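Local atomic coordinates of VP2 (Primate bocaparvovirus 1, PDB entry 7L0Y), a protein that self-assembles with the other size variants of the capsid protein, 60 copies in all, into the T=1 icosahedral capsid of human bocavirus 1. Residues A[218-227]-A[416-425]. Numbering follows the deposited sequence.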
# COMPACT_ATOMS: atom_id res chain seq x y z
N PHE A 218 -53.33 54.93 43.15
CA PHE A 218 -52.87 54.31 44.39
C PHE A 218 -53.40 52.89 44.47
O PHE A 218 -54.55 52.64 44.11
CB PHE A 218 -53.33 55.10 45.61
CG PHE A 218 -52.84 56.50 45.63
CD1 PHE A 218 -51.58 56.80 46.10
CD2 PHE A 218 -53.63 57.53 45.17
CE1 PHE A 218 -51.13 58.08 46.11
CE2 PHE A 218 -53.18 58.82 45.18
CZ PHE A 218 -51.92 59.10 45.66
N THR A 219 -52.57 51.97 44.94
CA THR A 219 -53.00 50.60 45.18
C THR A 219 -52.70 50.21 46.62
O THR A 219 -51.76 50.69 47.24
CB THR A 219 -52.33 49.61 44.23
OG1 THR A 219 -50.91 49.75 44.30
CG2 THR A 219 -52.79 49.83 42.81
N PHE A 220 -53.55 49.33 47.14
CA PHE A 220 -53.44 48.89 48.52
C PHE A 220 -53.84 47.42 48.58
O PHE A 220 -54.85 47.04 47.99
CB PHE A 220 -54.32 49.73 49.43
CG PHE A 220 -54.26 49.34 50.87
CD1 PHE A 220 -53.25 49.81 51.68
CD2 PHE A 220 -55.21 48.50 51.42
CE1 PHE A 220 -53.19 49.46 53.00
CE2 PHE A 220 -55.15 48.14 52.73
CZ PHE A 220 -54.14 48.62 53.52
N ASN A 221 -53.07 46.62 49.29
CA ASN A 221 -53.39 45.22 49.50
C ASN A 221 -53.84 45.03 50.93
O ASN A 221 -53.06 45.17 51.87
CB ASN A 221 -52.20 44.32 49.18
CG ASN A 221 -51.88 44.29 47.72
OD1 ASN A 221 -50.73 44.47 47.32
ND2 ASN A 221 -52.88 44.04 46.91
N PHE A 222 -55.12 44.72 51.10
CA PHE A 222 -55.65 44.37 52.41
C PHE A 222 -55.12 43.02 52.86
O PHE A 222 -55.16 42.04 52.12
CB PHE A 222 -57.17 44.30 52.37
CG PHE A 222 -57.85 45.61 52.18
CD1 PHE A 222 -58.21 46.38 53.27
CD2 PHE A 222 -58.14 46.08 50.92
CE1 PHE A 222 -58.84 47.58 53.11
CE2 PHE A 222 -58.78 47.28 50.75
CZ PHE A 222 -59.13 48.03 51.84
N ASP A 223 -54.63 42.98 54.09
CA ASP A 223 -54.51 41.73 54.83
C ASP A 223 -55.48 41.86 56.01
O ASP A 223 -55.21 42.57 56.98
CB ASP A 223 -53.08 41.47 55.27
CG ASP A 223 -52.92 40.14 55.96
OD1 ASP A 223 -53.10 39.11 55.28
OD2 ASP A 223 -52.61 40.12 57.17
N CYS A 224 -56.60 41.15 55.93
CA CYS A 224 -57.76 41.49 56.74
C CYS A 224 -58.41 40.25 57.33
O CYS A 224 -58.37 39.16 56.76
CB CYS A 224 -58.81 42.26 55.94
SG CYS A 224 -58.37 43.95 55.57
N GLU A 225 -59.01 40.45 58.49
CA GLU A 225 -59.87 39.44 59.07
C GLU A 225 -61.23 39.49 58.39
O GLU A 225 -61.67 40.54 57.91
CB GLU A 225 -60.02 39.65 60.57
CG GLU A 225 -60.70 40.94 60.95
CD GLU A 225 -60.73 41.17 62.45
OE1 GLU A 225 -60.51 40.20 63.21
OE2 GLU A 225 -60.97 42.32 62.88
N TRP A 226 -61.90 38.35 58.35
CA TRP A 226 -63.20 38.26 57.71
C TRP A 226 -64.26 38.93 58.56
O TRP A 226 -64.26 38.82 59.79
CB TRP A 226 -63.57 36.81 57.50
CG TRP A 226 -62.67 36.07 56.61
CD1 TRP A 226 -61.54 35.42 56.97
CD2 TRP A 226 -62.86 35.82 55.22
NE1 TRP A 226 -60.98 34.81 55.88
CE2 TRP A 226 -61.78 35.04 54.80
CE3 TRP A 226 -63.83 36.19 54.30
CZ2 TRP A 226 -61.64 34.62 53.48
CZ3 TRP A 226 -63.69 35.78 53.00
CH2 TRP A 226 -62.61 35.00 52.60
N VAL A 227 -65.17 39.63 57.90
CA VAL A 227 -66.45 39.97 58.50
C VAL A 227 -67.44 38.86 58.17
O VAL A 227 -67.70 38.56 57.00
CB VAL A 227 -66.94 41.35 58.04
CG1 VAL A 227 -66.66 41.56 56.62
CG2 VAL A 227 -68.44 41.46 58.24
N ILE A 416 -63.84 47.29 61.71
CA ILE A 416 -62.74 46.34 61.83
C ILE A 416 -61.48 47.11 62.20
O ILE A 416 -61.03 47.98 61.46
CB ILE A 416 -62.54 45.56 60.52
CG1 ILE A 416 -63.77 44.72 60.23
CG2 ILE A 416 -61.30 44.70 60.61
CD1 ILE A 416 -63.82 44.20 58.83
N ALA A 417 -60.91 46.78 63.35
CA ALA A 417 -59.64 47.37 63.76
C ALA A 417 -58.53 46.81 62.89
O ALA A 417 -58.37 45.59 62.80
CB ALA A 417 -59.37 47.11 65.23
N MET A 418 -57.78 47.69 62.25
CA MET A 418 -56.71 47.29 61.35
C MET A 418 -55.42 47.96 61.79
O MET A 418 -55.42 49.10 62.24
CB MET A 418 -57.01 47.66 59.90
CG MET A 418 -58.10 46.84 59.26
SD MET A 418 -58.34 47.31 57.55
CE MET A 418 -56.79 46.75 56.85
N ASP A 419 -54.31 47.23 61.65
CA ASP A 419 -53.01 47.80 61.95
C ASP A 419 -52.62 48.86 60.93
O ASP A 419 -52.14 49.93 61.30
CB ASP A 419 -51.97 46.68 62.02
CG ASP A 419 -51.96 45.82 60.78
OD1 ASP A 419 -52.61 46.19 59.78
OD2 ASP A 419 -51.32 44.75 60.81
N HIS A 420 -52.83 48.58 59.65
CA HIS A 420 -52.56 49.53 58.58
C HIS A 420 -53.75 49.56 57.63
O HIS A 420 -53.77 48.85 56.62
CB HIS A 420 -51.27 49.18 57.84
CG HIS A 420 -50.07 49.19 58.72
ND1 HIS A 420 -49.54 50.35 59.24
CD2 HIS A 420 -49.31 48.18 59.20
CE1 HIS A 420 -48.50 50.05 59.99
NE2 HIS A 420 -48.33 48.74 59.98
N PRO A 421 -54.76 50.36 57.93
CA PRO A 421 -55.84 50.57 56.99
C PRO A 421 -55.34 51.31 55.77
O PRO A 421 -54.21 51.81 55.76
CB PRO A 421 -56.84 51.42 57.80
CG PRO A 421 -56.01 52.11 58.78
CD PRO A 421 -54.92 51.17 59.15
N PRO A 422 -56.13 51.36 54.69
CA PRO A 422 -55.71 52.13 53.52
C PRO A 422 -55.30 53.54 53.89
O PRO A 422 -55.94 54.18 54.73
CB PRO A 422 -56.97 52.13 52.64
CG PRO A 422 -57.71 50.95 53.06
CD PRO A 422 -57.46 50.77 54.51
N GLY A 423 -54.23 54.04 53.28
CA GLY A 423 -53.76 55.37 53.62
C GLY A 423 -54.72 56.43 53.13
O GLY A 423 -55.40 56.27 52.12
N THR A 424 -54.79 57.53 53.88
CA THR A 424 -55.60 58.66 53.46
C THR A 424 -54.94 59.38 52.30
O THR A 424 -53.74 59.67 52.34
CB THR A 424 -55.82 59.62 54.62
OG1 THR A 424 -56.56 58.96 55.65
CG2 THR A 424 -56.56 60.84 54.16
N ILE A 425 -55.71 59.68 51.28
CA ILE A 425 -55.24 60.51 50.18
C ILE A 425 -55.57 61.95 50.51
O ILE A 425 -56.73 62.32 50.67
CB ILE A 425 -55.88 60.09 48.85
CG1 ILE A 425 -55.50 58.65 48.53
CG2 ILE A 425 -55.41 61.00 47.75
CD1 ILE A 425 -56.34 58.06 47.45
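The carbonyl oxygen of His420 faces the rim of the Phe220 ring, close to the ring plane, 3.1 Å from CZ and 3.7 Å from CE1. Strand 215-232, paired with strand 95-118 in one sheet of the parvovirus jelly roll, packs here on strand 416-418 and on the loop leading into strand 424-429, which belongs to the facing sheet with 71-74 and 132-137. No hydrogen bond links 218-227 to 416-425; aromatic rings and aliphatic groups of 218-227 rest on side chains and on the backbone of the 420-422 loop. Phe220 CG stands anti to the backbone N (chi1 -180°), carrying the ring to Pro422, whose CA sits over one face in a CH-pi contact, 3.7 Å from the centroid and 11° off the ring normal. Phe220 CE2 in turn lies above a face of Phe222, toward the rim, while Phe222 CZ reaches Pro422 CG at 3.5 Å. Farther along, Met418 bends at chi3 (68°) and brings CE to the rim of Phe222, close to the ring plane, and to Cys224 SG at 3.5 Å. Trp397, on strand 397-399, packs against both Met418 and Pro422. At the other end, Ile425 lays CG1 over one face of Phe218, both side chains also touching Ile134 and Cys136. Beyond Cys224, Glu225 and Ile416 lie alongside, pointing opposite ways, with Glu225 CG 3.8 Å from Ile416 CG2.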